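PDB 6TZ0: viral structural protein 4 from Bombyx mori cytoplasmic polyhedrosis virus, which binds GTP through a P-loop and accompanies the viral RNA-dependent RNA polymerase, whose conservative transcription of the double-stranded genome it probably supports. Local coordinates for residues G153-I158 and D195-S200; A435-L440 and K447-M452; I258-I263 and K291-Y296; G387-K392 and E397-A402. One frame throughout, in Å; residues are numbered along the deposited sequence.

Contact 1 (G153-I158 and D195-S200)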
loop_
_atom_site.group_PDB
_atom_site.type_symbol
_atom_site.label_atom_id
_atom_site.label_comp_id
_atom_site.label_asym_id
_atom_site.label_seq_id
_atom_site.Cartn_x
_atom_site.Cartn_y
_atom_site.Cartn_z
ATOM N N GLY B 153 34.267 -29.063 19.832
ATOM C CA GLY B 153 33.001 -28.600 20.348
ATOM C C GLY B 153 31.887 -29.625 20.198
ATOM O O GLY B 153 32.073 -30.730 19.700
ATOM N N LEU B 154 30.704 -29.222 20.647
ATOM C CA LEU B 154 29.501 -30.039 20.566
ATOM C C LEU B 154 28.640 -29.554 19.408
ATOM O O LEU B 154 28.148 -28.426 19.432
ATOM C CB LEU B 154 28.720 -29.980 21.876
ATOM C CG LEU B 154 29.376 -30.666 23.069
ATOM C CD1 LEU B 154 28.593 -30.405 24.326
ATOM C CD2 LEU B 154 29.460 -32.150 22.807
ATOM N N ALA B 155 28.444 -30.411 18.412
ATOM C CA ALA B 155 27.661 -30.045 17.240
ATOM C C ALA B 155 26.173 -30.086 17.545
ATOM O O ALA B 155 25.693 -30.981 18.243
ATOM C CB ALA B 155 27.973 -30.981 16.076
ATOM N N LEU B 156 25.441 -29.117 17.007
ATOM C CA LEU B 156 24.008 -29.026 17.236
ATOM C C LEU B 156 23.284 -29.997 16.312
ATOM O O LEU B 156 23.533 -30.015 15.105
ATOM C CB LEU B 156 23.546 -27.590 17.008
ATOM C CG LEU B 156 22.184 -27.121 17.510
ATOM C CD1 LEU B 156 22.312 -25.680 17.919
ATOM C CD2 LEU B 156 21.149 -27.227 16.434
ATOM N N ILE B 157 22.386 -30.800 16.876
ATOM C CA ILE B 157 21.812 -31.946 16.182
ATOM C C ILE B 157 20.298 -31.794 16.111
ATOM O O ILE B 157 19.637 -31.633 17.141
ATOM C CB ILE B 157 22.195 -33.259 16.879
ATOM C CG1 ILE B 157 23.709 -33.427 16.892
ATOM C CG2 ILE B 157 21.594 -34.412 16.158
ATOM C CD1 ILE B 157 24.174 -34.497 17.801
ATOM N N ILE B 158 19.753 -31.864 14.895
ATOM C CA ILE B 158 18.331 -31.682 14.638
ATOM C C ILE B 158 17.820 -32.899 13.878
ATOM O O ILE B 158 18.493 -33.393 12.968
ATOM C CB ILE B 158 18.070 -30.400 13.818
ATOM C CG1 ILE B 158 18.706 -29.185 14.468
ATOM C CG2 ILE B 158 16.602 -30.088 13.738
ATOM C CD1 ILE B 158 18.705 -27.985 13.578
ATOM N N ASP B 195 23.120 -43.523 12.283
ATOM C CA ASP B 195 23.908 -42.320 12.474
ATOM C C ASP B 195 24.885 -42.518 13.629
ATOM O O ASP B 195 24.691 -43.371 14.495
ATOM C CB ASP B 195 23.006 -41.121 12.754
ATOM C CG ASP B 195 23.734 -39.802 12.612
ATOM O OD1 ASP B 195 24.893 -39.799 12.155
ATOM O OD2 ASP B 195 23.181 -38.773 13.013
ATOM N N THR B 196 25.951 -41.715 13.620
ATOM C CA THR B 196 26.990 -41.809 14.640
ATOM C C THR B 196 26.452 -41.460 16.021
ATOM O O THR B 196 26.707 -42.178 16.996
ATOM C CB THR B 196 28.142 -40.878 14.274
ATOM O OG1 THR B 196 28.604 -41.197 12.960
ATOM C CG2 THR B 196 29.290 -41.036 15.246
ATOM N N TYR B 197 25.680 -40.380 16.118
ATOM C CA TYR B 197 25.185 -39.933 17.412
ATOM C C TYR B 197 24.076 -40.833 17.931
ATOM O O TYR B 197 24.006 -41.102 19.134
ATOM C CB TYR B 197 24.690 -38.499 17.308
ATOM C CG TYR B 197 25.766 -37.542 16.898
ATOM C CD1 TYR B 197 26.735 -37.135 17.798
ATOM C CD2 TYR B 197 25.801 -37.028 15.616
ATOM C CE1 TYR B 197 27.719 -36.253 17.422
ATOM C CE2 TYR B 197 26.775 -36.145 15.233
ATOM C CZ TYR B 197 27.732 -35.763 16.137
ATOM O OH TYR B 197 28.707 -34.880 15.751
ATOM N N LEU B 198 23.209 -41.312 17.044
ATOM C CA LEU B 198 22.139 -42.197 17.470
ATOM C C LEU B 198 22.640 -43.597 17.788
ATOM O O LEU B 198 21.977 -44.321 18.535
ATOM C CB LEU B 198 21.051 -42.262 16.399
ATOM C CG LEU B 198 20.400 -40.924 16.044
ATOM C CD1 LEU B 198 19.319 -41.097 14.992
ATOM C CD2 LEU B 198 19.862 -40.222 17.268
ATOM N N ARG B 199 23.790 -43.997 17.239
ATOM C CA ARG B 199 24.403 -45.256 17.641
ATOM C C ARG B 199 25.165 -45.097 18.948
ATOM O O ARG B 199 25.178 -46.010 19.780
ATOM C CB ARG B 199 25.347 -45.762 16.552
ATOM C CG ARG B 199 25.878 -47.162 16.770
ATOM C CD ARG B 199 27.004 -47.462 15.798
ATOM N NE ARG B 199 26.571 -47.460 14.408
ATOM C CZ ARG B 199 26.097 -48.528 13.781
ATOM N NH1 ARG B 199 25.729 -48.443 12.511
ATOM N NH2 ARG B 199 26.002 -49.684 14.424
ATOM N N SER B 200 25.789 -43.936 19.152
ATOM C CA SER B 200 26.622 -43.735 20.330
ATOM C C SER B 200 25.812 -43.428 21.584
ATOM O O SER B 200 26.213 -43.829 22.680
ATOM C CB SER B 200 27.622 -42.613 20.072
ATOM O OG SER B 200 26.954 -41.380 19.903
#

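Contact 2 (A435-L440 and K447-M452)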
loop_
_atom_site.group_PDB
_atom_site.type_symbol
_atom_site.label_atom_id
_atom_site.label_comp_id
_atom_site.label_asym_id
_atom_site.label_seq_id
_atom_site.Cartn_x
_atom_site.Cartn_y
_atom_site.Cartn_z
ATOM N N ALA B 435 -10.995 -46.548 -24.068
ATOM C CA ALA B 435 -9.873 -46.924 -24.920
ATOM C C ALA B 435 -9.669 -45.930 -26.052
ATOM O O ALA B 435 -8.539 -45.739 -26.507
ATOM C CB ALA B 435 -10.090 -48.325 -25.482
ATOM N N GLN B 436 -10.742 -45.285 -26.511
ATOM C CA GLN B 436 -10.601 -44.238 -27.515
ATOM C C GLN B 436 -9.997 -42.982 -26.909
ATOM O O GLN B 436 -9.175 -42.311 -27.544
ATOM C CB GLN B 436 -11.958 -43.913 -28.129
ATOM C CG GLN B 436 -12.602 -45.061 -28.863
ATOM C CD GLN B 436 -13.948 -44.689 -29.433
ATOM O OE1 GLN B 436 -14.417 -43.569 -29.258
ATOM N NE2 GLN B 436 -14.587 -45.635 -30.105
ATOM N N TYR B 437 -10.394 -42.647 -25.680
ATOM C CA TYR B 437 -9.953 -41.402 -25.062
ATOM C C TYR B 437 -8.506 -41.485 -24.606
ATOM O O TYR B 437 -7.746 -40.525 -24.769
ATOM C CB TYR B 437 -10.868 -41.054 -23.892
ATOM C CG TYR B 437 -10.412 -39.861 -23.089
ATOM C CD1 TYR B 437 -10.502 -38.576 -23.599
ATOM C CD2 TYR B 437 -9.903 -40.024 -21.811
ATOM C CE1 TYR B 437 -10.084 -37.489 -22.863
ATOM C CE2 TYR B 437 -9.489 -38.947 -21.069
ATOM C CZ TYR B 437 -9.581 -37.684 -21.599
ATOM O OH TYR B 437 -9.162 -36.608 -20.857
ATOM N N GLU B 438 -8.107 -42.621 -24.031
ATOM C CA GLU B 438 -6.729 -42.819 -23.591
ATOM C C GLU B 438 -5.737 -42.855 -24.745
ATOM O O GLU B 438 -4.546 -42.615 -24.530
ATOM C CB GLU B 438 -6.621 -44.118 -22.794
ATOM C CG GLU B 438 -7.219 -44.085 -21.404
ATOM C CD GLU B 438 -6.361 -43.314 -20.427
ATOM O OE1 GLU B 438 -5.129 -43.289 -20.617
ATOM O OE2 GLU B 438 -6.902 -42.754 -19.453
ATOM N N LEU B 439 -6.197 -43.139 -25.958
ATOM C CA LEU B 439 -5.326 -43.323 -27.107
ATOM C C LEU B 439 -4.966 -42.002 -27.782
ATOM O O LEU B 439 -4.175 -41.998 -28.730
ATOM C CB LEU B 439 -6.013 -44.281 -28.087
ATOM C CG LEU B 439 -5.279 -45.012 -29.209
ATOM C CD1 LEU B 439 -4.239 -45.941 -28.615
ATOM C CD2 LEU B 439 -6.266 -45.786 -30.057
ATOM N N LEU B 440 -5.497 -40.882 -27.307
ATOM C CA LEU B 440 -5.204 -39.593 -27.908
ATOM C C LEU B 440 -3.867 -39.056 -27.415
ATOM O O LEU B 440 -3.307 -39.520 -26.419
ATOM C CB LEU B 440 -6.299 -38.586 -27.581
ATOM C CG LEU B 440 -7.709 -38.879 -28.087
ATOM C CD1 LEU B 440 -8.673 -37.845 -27.546
ATOM C CD2 LEU B 440 -7.752 -38.906 -29.597
ATOM N N LYS B 447 -7.034 -29.594 -26.657
ATOM C CA LYS B 447 -7.905 -28.908 -27.607
ATOM C C LYS B 447 -9.383 -29.100 -27.269
ATOM O O LYS B 447 -10.200 -28.213 -27.536
ATOM C CB LYS B 447 -7.595 -29.406 -29.020
ATOM C CG LYS B 447 -8.315 -28.692 -30.148
ATOM C CD LYS B 447 -7.840 -29.195 -31.502
ATOM C CE LYS B 447 -8.669 -28.613 -32.638
ATOM N NZ LYS B 447 -8.484 -27.140 -32.755
ATOM N N MET B 448 -9.737 -30.220 -26.643
ATOM C CA MET B 448 -11.099 -30.466 -26.191
ATOM C C MET B 448 -11.374 -29.871 -24.816
ATOM O O MET B 448 -12.497 -29.423 -24.541
ATOM C CB MET B 448 -11.356 -31.970 -26.154
ATOM C CG MET B 448 -11.133 -32.648 -27.478
ATOM S SD MET B 448 -11.277 -34.428 -27.328
ATOM C CE MET B 448 -13.037 -34.563 -27.112
ATOM N N MET B 449 -10.364 -29.850 -23.949
ATOM C CA MET B 449 -10.525 -29.226 -22.644
ATOM C C MET B 449 -10.664 -27.716 -22.743
ATOM O O MET B 449 -11.256 -27.107 -21.851
ATOM C CB MET B 449 -9.348 -29.566 -21.740
ATOM C CG MET B 449 -9.225 -31.031 -21.452
ATOM S SD MET B 449 -7.782 -31.413 -20.467
ATOM C CE MET B 449 -7.733 -33.175 -20.705
ATOM N N ASP B 450 -10.142 -27.099 -23.804
ATOM C CA ASP B 450 -10.393 -25.676 -24.015
ATOM C C ASP B 450 -11.860 -25.414 -24.339
ATOM O O ASP B 450 -12.437 -24.422 -23.879
ATOM C CB ASP B 450 -9.492 -25.140 -25.120
ATOM C CG ASP B 450 -8.042 -25.084 -24.703
ATOM O OD1 ASP B 450 -7.784 -24.983 -23.488
ATOM O OD2 ASP B 450 -7.163 -25.115 -25.587
ATOM N N GLU B 451 -12.489 -26.309 -25.099
ATOM C CA GLU B 451 -13.919 -26.197 -25.362
ATOM C C GLU B 451 -14.739 -26.451 -24.102
ATOM O O GLU B 451 -15.772 -25.800 -23.878
ATOM C CB GLU B 451 -14.295 -27.171 -26.473
ATOM C CG GLU B 451 -13.703 -26.787 -27.816
ATOM C CD GLU B 451 -13.886 -27.856 -28.871
ATOM O OE1 GLU B 451 -14.282 -28.982 -28.518
ATOM O OE2 GLU B 451 -13.637 -27.569 -30.060
ATOM N N MET B 452 -14.275 -27.368 -23.255
ATOM C CA MET B 452 -14.919 -27.556 -21.960
ATOM C C MET B 452 -14.751 -26.334 -21.057
ATOM O O MET B 452 -15.663 -25.999 -20.298
ATOM C CB MET B 452 -14.369 -28.806 -21.283
ATOM C CG MET B 452 -15.155 -29.230 -20.069
ATOM S SD MET B 452 -16.813 -29.773 -20.507
ATOM C CE MET B 452 -17.689 -29.466 -18.979
#

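Contact 3 (I258-I263 and K291-Y296)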
loop_
_atom_site.group_PDB
_atom_site.type_symbol
_atom_site.label_atom_id
_atom_site.label_comp_id
_atom_site.label_asym_id
_atom_site.label_seq_id
_atom_site.Cartn_x
_atom_site.Cartn_y
_atom_site.Cartn_z
ATOM N N ILE B 258 1.466 -50.456 5.522
ATOM C CA ILE B 258 0.974 -51.517 4.658
ATOM C C ILE B 258 1.650 -51.374 3.303
ATOM O O ILE B 258 1.802 -50.258 2.803
ATOM C CB ILE B 258 -0.556 -51.434 4.523
ATOM C CG1 ILE B 258 -1.203 -51.384 5.899
ATOM C CG2 ILE B 258 -1.094 -52.638 3.795
ATOM C CD1 ILE B 258 -2.649 -51.008 5.865
ATOM N N THR B 259 2.073 -52.490 2.717
ATOM C CA THR B 259 2.519 -52.515 1.331
ATOM C C THR B 259 1.507 -53.291 0.503
ATOM O O THR B 259 1.098 -54.389 0.884
ATOM C CB THR B 259 3.911 -53.130 1.181
ATOM O OG1 THR B 259 3.893 -54.479 1.646
ATOM C CG2 THR B 259 4.929 -52.338 1.964
ATOM N N TRP B 260 1.099 -52.711 -0.613
ATOM C CA TRP B 260 0.009 -53.209 -1.432
ATOM C C TRP B 260 0.548 -53.689 -2.769
ATOM O O TRP B 260 1.735 -53.585 -3.060
ATOM C CB TRP B 260 -1.028 -52.113 -1.655
ATOM C CG TRP B 260 -1.718 -51.638 -0.436
ATOM C CD1 TRP B 260 -1.326 -50.621 0.373
ATOM C CD2 TRP B 260 -2.966 -52.098 0.074
ATOM N NE1 TRP B 260 -2.228 -50.444 1.384
ATOM C CE2 TRP B 260 -3.249 -51.340 1.220
ATOM C CE3 TRP B 260 -3.863 -53.091 -0.316
ATOM C CZ2 TRP B 260 -4.392 -51.542 1.979
ATOM C CZ3 TRP B 260 -4.996 -53.287 0.433
ATOM C CH2 TRP B 260 -5.248 -52.522 1.571
ATOM N N THR B 261 -0.350 -54.194 -3.602
ATOM C CA THR B 261 -0.036 -54.491 -4.991
ATOM C C THR B 261 -0.614 -53.375 -5.848
ATOM O O THR B 261 -1.767 -52.982 -5.663
ATOM C CB THR B 261 -0.603 -55.843 -5.413
ATOM O OG1 THR B 261 -2.029 -55.806 -5.339
ATOM C CG2 THR B 261 -0.098 -56.923 -4.497
ATOM N N GLY B 262 0.183 -52.850 -6.763
ATOM C CA GLY B 262 -0.237 -51.735 -7.575
ATOM C C GLY B 262 -0.371 -52.094 -9.039
ATOM O O GLY B 262 0.009 -53.169 -9.486
ATOM N N ILE B 263 -0.941 -51.154 -9.786
ATOM C CA ILE B 263 -0.923 -51.247 -11.239
ATOM C C ILE B 263 0.500 -51.097 -11.754
ATOM O O ILE B 263 0.927 -51.812 -12.666
ATOM C CB ILE B 263 -1.866 -50.189 -11.841
ATOM C CG1 ILE B 263 -3.297 -50.438 -11.386
ATOM C CG2 ILE B 263 -1.812 -50.184 -13.349
ATOM C CD1 ILE B 263 -3.835 -51.763 -11.816
ATOM N N LYS B 291 -13.221 -47.982 4.507
ATOM C CA LYS B 291 -13.542 -46.689 5.094
ATOM C C LYS B 291 -12.547 -46.301 6.180
ATOM O O LYS B 291 -12.227 -45.118 6.325
ATOM C CB LYS B 291 -14.970 -46.711 5.635
ATOM C CG LYS B 291 -15.487 -45.366 6.093
ATOM C CD LYS B 291 -16.899 -45.462 6.637
ATOM C CE LYS B 291 -17.912 -45.650 5.523
ATOM N NZ LYS B 291 -18.034 -44.432 4.681
ATOM N N LYS B 292 -12.020 -47.279 6.920
ATOM C CA LYS B 292 -10.978 -46.993 7.901
ATOM C C LYS B 292 -9.688 -46.554 7.224
ATOM O O LYS B 292 -9.000 -45.649 7.715
ATOM C CB LYS B 292 -10.726 -48.221 8.769
ATOM C CG LYS B 292 -11.856 -48.579 9.696
ATOM C CD LYS B 292 -11.477 -49.771 10.546
ATOM C CE LYS B 292 -12.609 -50.180 11.459
ATOM N NZ LYS B 292 -12.256 -51.386 12.241
ATOM N N LEU B 293 -9.348 -47.187 6.098
ATOM C CA LEU B 293 -8.187 -46.774 5.318
ATOM C C LEU B 293 -8.363 -45.367 4.771
ATOM O O LEU B 293 -7.418 -44.575 4.767
ATOM C CB LEU B 293 -7.951 -47.750 4.169
ATOM C CG LEU B 293 -7.513 -49.176 4.459
ATOM C CD1 LEU B 293 -7.509 -49.956 3.170
ATOM C CD2 LEU B 293 -6.141 -49.165 5.070
ATOM N N LEU B 294 -9.564 -45.053 4.284
ATOM C CA LEU B 294 -9.848 -43.720 3.768
ATOM C C LEU B 294 -9.786 -42.668 4.865
ATOM O O LEU B 294 -9.267 -41.569 4.650
ATOM C CB LEU B 294 -11.221 -43.704 3.101
ATOM C CG LEU B 294 -11.713 -42.368 2.538
ATOM C CD1 LEU B 294 -10.849 -41.928 1.389
ATOM C CD2 LEU B 294 -13.161 -42.452 2.115
ATOM N N PHE B 295 -10.293 -42.988 6.052
ATOM C CA PHE B 295 -10.307 -41.999 7.116
ATOM C C PHE B 295 -8.958 -41.853 7.799
ATOM O O PHE B 295 -8.715 -40.822 8.429
ATOM C CB PHE B 295 -11.365 -42.336 8.174
ATOM C CG PHE B 295 -12.793 -42.156 7.717
ATOM C CD1 PHE B 295 -13.095 -41.546 6.509
ATOM C CD2 PHE B 295 -13.838 -42.557 8.526
ATOM C CE1 PHE B 295 -14.398 -41.385 6.103
ATOM C CE2 PHE B 295 -15.146 -42.387 8.126
ATOM C CZ PHE B 295 -15.422 -41.799 6.914
ATOM N N TYR B 296 -8.069 -42.846 7.698
ATOM C CA TYR B 296 -6.844 -42.806 8.487
ATOM C C TYR B 296 -5.564 -43.113 7.715
ATOM O O TYR B 296 -4.530 -43.334 8.348
ATOM C CB TYR B 296 -6.957 -43.763 9.679
ATOM C CG TYR B 296 -8.009 -43.333 10.657
ATOM C CD1 TYR B 296 -7.762 -42.311 11.555
ATOM C CD2 TYR B 296 -9.260 -43.924 10.664
ATOM C CE1 TYR B 296 -8.725 -41.900 12.443
ATOM C CE2 TYR B 296 -10.231 -43.519 11.547
ATOM C CZ TYR B 296 -9.957 -42.510 12.435
ATOM O OH TYR B 296 -10.924 -42.106 13.318
#

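Contact 4 (G387-K392 and E397-A402)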
loop_
_atom_site.group_PDB
_atom_site.type_symbol
_atom_site.label_atom_id
_atom_site.label_comp_id
_atom_site.label_asym_id
_atom_site.label_seq_id
_atom_site.Cartn_x
_atom_site.Cartn_y
_atom_site.Cartn_z
ATOM N N GLY B 387 -24.676 -28.309 -10.611
ATOM C CA GLY B 387 -24.924 -29.019 -11.853
ATOM C C GLY B 387 -26.240 -29.771 -11.848
ATOM O O GLY B 387 -27.009 -29.696 -12.811
ATOM N N ARG B 388 -26.532 -30.479 -10.756
ATOM C CA ARG B 388 -27.798 -31.190 -10.659
ATOM C C ARG B 388 -28.974 -30.250 -10.439
ATOM O O ARG B 388 -30.113 -30.631 -10.709
ATOM C CB ARG B 388 -27.739 -32.227 -9.540
ATOM C CG ARG B 388 -26.739 -33.345 -9.778
ATOM C CD ARG B 388 -26.863 -34.406 -8.711
ATOM N NE ARG B 388 -25.899 -35.491 -8.827
ATOM C CZ ARG B 388 -24.854 -35.644 -8.026
ATOM N NH1 ARG B 388 -24.661 -34.806 -7.021
ATOM N NH2 ARG B 388 -24.031 -36.663 -8.201
ATOM N N TRP B 389 -28.723 -29.034 -9.955
ATOM C CA TRP B 389 -29.770 -28.021 -9.908
ATOM C C TRP B 389 -30.073 -27.481 -11.299
ATOM O O TRP B 389 -31.236 -27.402 -11.711
ATOM C CB TRP B 389 -29.334 -26.886 -8.994
ATOM C CG TRP B 389 -30.312 -25.776 -8.892
ATOM C CD1 TRP B 389 -31.464 -25.759 -8.174
ATOM C CD2 TRP B 389 -30.251 -24.526 -9.582
ATOM N NE1 TRP B 389 -32.106 -24.560 -8.339
ATOM C CE2 TRP B 389 -31.384 -23.789 -9.208
ATOM C CE3 TRP B 389 -29.337 -23.954 -10.470
ATOM C CZ2 TRP B 389 -31.627 -22.511 -9.687
ATOM C CZ3 TRP B 389 -29.580 -22.687 -10.942
ATOM C CH2 TRP B 389 -30.715 -21.979 -10.553
ATOM N N LEU B 390 -29.029 -27.095 -12.034
ATOM C CA LEU B 390 -29.181 -26.465 -13.334
ATOM C C LEU B 390 -29.639 -27.450 -14.398
ATOM O O LEU B 390 -30.209 -27.029 -15.407
ATOM C CB LEU B 390 -27.857 -25.808 -13.725
ATOM C CG LEU B 390 -27.733 -24.931 -14.966
ATOM C CD1 LEU B 390 -28.643 -23.739 -14.849
ATOM C CD2 LEU B 390 -26.305 -24.481 -15.111
ATOM N N ALA B 391 -29.437 -28.752 -14.188
ATOM C CA ALA B 391 -29.988 -29.722 -15.124
ATOM C C ALA B 391 -31.505 -29.819 -15.037
ATOM O O ALA B 391 -32.137 -30.313 -15.977
ATOM C CB ALA B 391 -29.369 -31.094 -14.885
ATOM N N LYS B 392 -32.101 -29.365 -13.939
ATOM C CA LYS B 392 -33.547 -29.286 -13.798
ATOM C C LYS B 392 -34.098 -27.894 -14.065
ATOM O O LYS B 392 -35.128 -27.760 -14.727
ATOM C CB LYS B 392 -33.967 -29.718 -12.391
ATOM C CG LYS B 392 -33.648 -31.151 -12.051
ATOM C CD LYS B 392 -34.505 -32.095 -12.860
ATOM C CE LYS B 392 -34.185 -33.541 -12.544
ATOM N NZ LYS B 392 -34.592 -33.908 -11.164
ATOM N N GLU B 397 -38.032 -19.512 -15.125
ATOM C CA GLU B 397 -37.603 -18.121 -15.012
ATOM C C GLU B 397 -37.301 -17.743 -13.567
ATOM O O GLU B 397 -36.307 -17.062 -13.294
ATOM C CB GLU B 397 -38.671 -17.195 -15.584
ATOM C CG GLU B 397 -38.272 -15.734 -15.584
ATOM C CD GLU B 397 -39.393 -14.829 -16.033
ATOM O OE1 GLU B 397 -40.498 -15.344 -16.304
ATOM O OE2 GLU B 397 -39.173 -13.602 -16.109
ATOM N N GLU B 398 -38.147 -18.167 -12.628
ATOM C CA GLU B 398 -37.904 -17.972 -11.199
ATOM C C GLU B 398 -37.850 -19.334 -10.523
ATOM O O GLU B 398 -38.869 -19.823 -10.013
ATOM C CB GLU B 398 -38.972 -17.088 -10.563
ATOM C CG GLU B 398 -38.930 -15.648 -11.030
ATOM C CD GLU B 398 -39.947 -14.778 -10.326
ATOM O OE1 GLU B 398 -40.764 -15.322 -9.553
ATOM O OE2 GLU B 398 -39.928 -13.551 -10.545
ATOM N N PRO B 399 -36.692 -19.983 -10.499
ATOM C CA PRO B 399 -36.590 -21.293 -9.860
ATOM C C PRO B 399 -36.388 -21.151 -8.359
ATOM O O PRO B 399 -36.072 -20.081 -7.841
ATOM C CB PRO B 399 -35.362 -21.909 -10.529
ATOM C CG PRO B 399 -34.527 -20.746 -10.860
ATOM C CD PRO B 399 -35.450 -19.624 -11.201
ATOM N N SER B 400 -36.568 -22.266 -7.664
ATOM C CA SER B 400 -36.456 -22.285 -6.216
ATOM C C SER B 400 -34.995 -22.370 -5.798
ATOM O O SER B 400 -34.161 -22.934 -6.510
ATOM C CB SER B 400 -37.239 -23.458 -5.630
ATOM O OG SER B 400 -37.113 -23.492 -4.224
ATOM N N PHE B 401 -34.690 -21.788 -4.642
ATOM C CA PHE B 401 -33.362 -21.850 -4.047
ATOM C C PHE B 401 -33.428 -22.359 -2.615
ATOM O O PHE B 401 -32.534 -22.067 -1.817
ATOM C CB PHE B 401 -32.686 -20.479 -4.082
ATOM C CG PHE B 401 -32.351 -19.993 -5.463
ATOM C CD1 PHE B 401 -31.175 -20.379 -6.086
ATOM C CD2 PHE B 401 -33.213 -19.145 -6.138
ATOM C CE1 PHE B 401 -30.867 -19.926 -7.359
ATOM C CE2 PHE B 401 -32.911 -18.692 -7.410
ATOM C CZ PHE B 401 -31.739 -19.082 -8.018
ATOM N N ALA B 402 -34.484 -23.091 -2.271
ATOM C CA ALA B 402 -34.642 -23.591 -0.915
ATOM C C ALA B 402 -33.639 -24.700 -0.643
ATOM O O ALA B 402 -33.308 -25.483 -1.534
ATOM C CB ALA B 402 -36.062 -24.103 -0.702
#

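Contact 1 (G153-I158 and D195-S200)
The phenol ring of Tyr197 carries Ile157 on one face: the Ile157 CD1 methyl stands 3.5 Å above the plane, over the middle of the ring, and lies 3.6 Å from Tyr197 CG. The line from Ile157 CD1 to the ring centre is only 13° off the normal, a CH-pi contact made by the end of the isoleucine rather than by its branch methyl. Ile157 CG1 is anti to the carbonyl carbon (chi1 -60°), which sends Ile157 CD1 out to the ring. His182, from the strand paired in parallel with 157-159, meets Tyr197 edge-to-face. This is ordinary strand-to-helix packing in the N-terminal part of the chain: the first turn of helix 196-201 rests against the start of a two-stranded parallel sheet. At the far end of the ring, Ala155 CB lies 4.0 Å from Tyr197 OH. Ile158, whose backbone pairs with His182 and Ile184, packs on Tyr583 of the polymerase chain.

Contact 2 (A435-L440 and K447-M452)
Met448 is the first residue of 447-452 to reach across, its sulfur lying 4.3 Å from Leu440 CD1 in a loose apolar touch. The leucine sits just beyond the end of helix 434-438 and its CB heads for the second helix, while Met448 points back at it; Leu426 and His429 also pack on the methionine. Next comes Met449, which goes out in an extended chain beyond CG (chi2 177°, chi3 -166°) and ends with its CE methyl 3.7 Å from Tyr437 OH. The two side chains cross at about a right angle, and the methyl meets the hydroxyl end of the tyrosine. Tyr437 has CG anti to its backbone nitrogen (chi1 174°), and by this torsion the ring carries OH across the gap. The hydroxyl is hydrogen-bonded to Asp532 of helix 524-537, and Lys445 makes a cation-pi contact with the ring; the polar end is thus satisfied while a methyl packs against it. Met449 also touches Asp532 and Arg536. The two segments come nearest at the CA atoms of Leu440 and Met448, 11.0 Å apart, Leu440 lying in the connection. The arrangement is that of two consecutive helices, 434-438 and 442-457, joined by a short link and bridged by long side chains, with helices 417-427 and 524-537 packed beside them; the Tyr437 side chain is about 11 Å from that of Lys355, a GTP-binding residue.

Contact 3 (I258-I263 and K291-Y296)
Leu293 pushes its CD1 methyl against the benzo end of the Trp260 indole, 3.7 Å from Trp260 CZ2 and 3.8 Å from Trp260 CH2. The two side chains approach from opposite directions, the leucine out from helix 290-296 and the tryptophan up from strand 255-261. The other branch of Leu293 serves a second partner: its CD2 methyl lies 4.0 Å from Ile258 CD1, the isoleucine and leucine crossing obliquely. One leucine therefore spans two strand residues, one methyl for each. Ile258 and Trp260 stand two places apart on the strand, so both turn to the helix side of the sheet, and they also touch each other. Ile258 CG1 lies beside the backbone nitrogen (chi1 -52°) and extends CD1 to Leu293, while Ile258 CG2, anti to that nitrogen, sits 3.4 Å above the indole plane of Trp260, toward its rim. Tyr286 meets the indole edge-to-face, Ile307 and Ile313 pack against it as well, and Met269 of the neighbouring strand 266-271 touches both Trp260 and Leu293. Lys291 packs on Ser361, a GTP-binding residue, though no nucleotide occupies this chain here. All three residues that touch are buried and the atoms that meet are carbons, so the contact between 258-263 and 291-296 rests on shape and on exclusion of water, with no polar pair between these two segments to set the direction.

Contact 4 (G387-K392 and E397-A402)
Trp389 spends its indole N-H on the backbone carbonyl of Ser400: Trp389 NE1 to Ser400 O is 3.2 Å with 151° at the hydrogen, and the nitrogen lies nearly along the C=O axis, the oxygen somewhat tilted from the indole plane. Beside this bond, Trp389 CZ2 is 3.6 Å from Pro399 CG and equally 3.6 Å from Phe401 CE1. The proline crosses the indole at about a right angle. Phe401 comes in obliquely, its plane turned 32° from that of the six-membered ring and the centroids 5.2 Å apart. What brings the indole here is chi1 of 179°, with CG anti to the backbone nitrogen. Farther out, Phe471 of helix 468-476 meets the tryptophan ring and also packs on Phe401, while Val406 touches Trp389 from helix 403-408. Ser400 OG accepts from Ala402 N at 3.3 Å. The loop after helix 385-393 is thus held back on that helix by Trp389, and an ST turn at Ser400 leads into helix 403-408.

In the fold
From the N terminus, contact 1 comes first, closing a loop of 36 residues between strand 157-159 and helix 196-201, where Ile158 also meets the polymerase chain. Contact 3 follows, joining strand 255-261 to helix 290-296 with 27 residues between its two segments. Contact 4 then folds the loop after helix 385-393 back onto that helix, just before helix 403-408, and contact 2 closes the short connection between helices 434-438 and 442-457. All four run in series; none nests or crosses. Contacts 2 and 4 share a side of the chain's centre, their nearest atoms about 10 Å apart, whereas contact 1 lies opposite both. Contact 3 is the most central, its centre about 15 Å from the chain's centre.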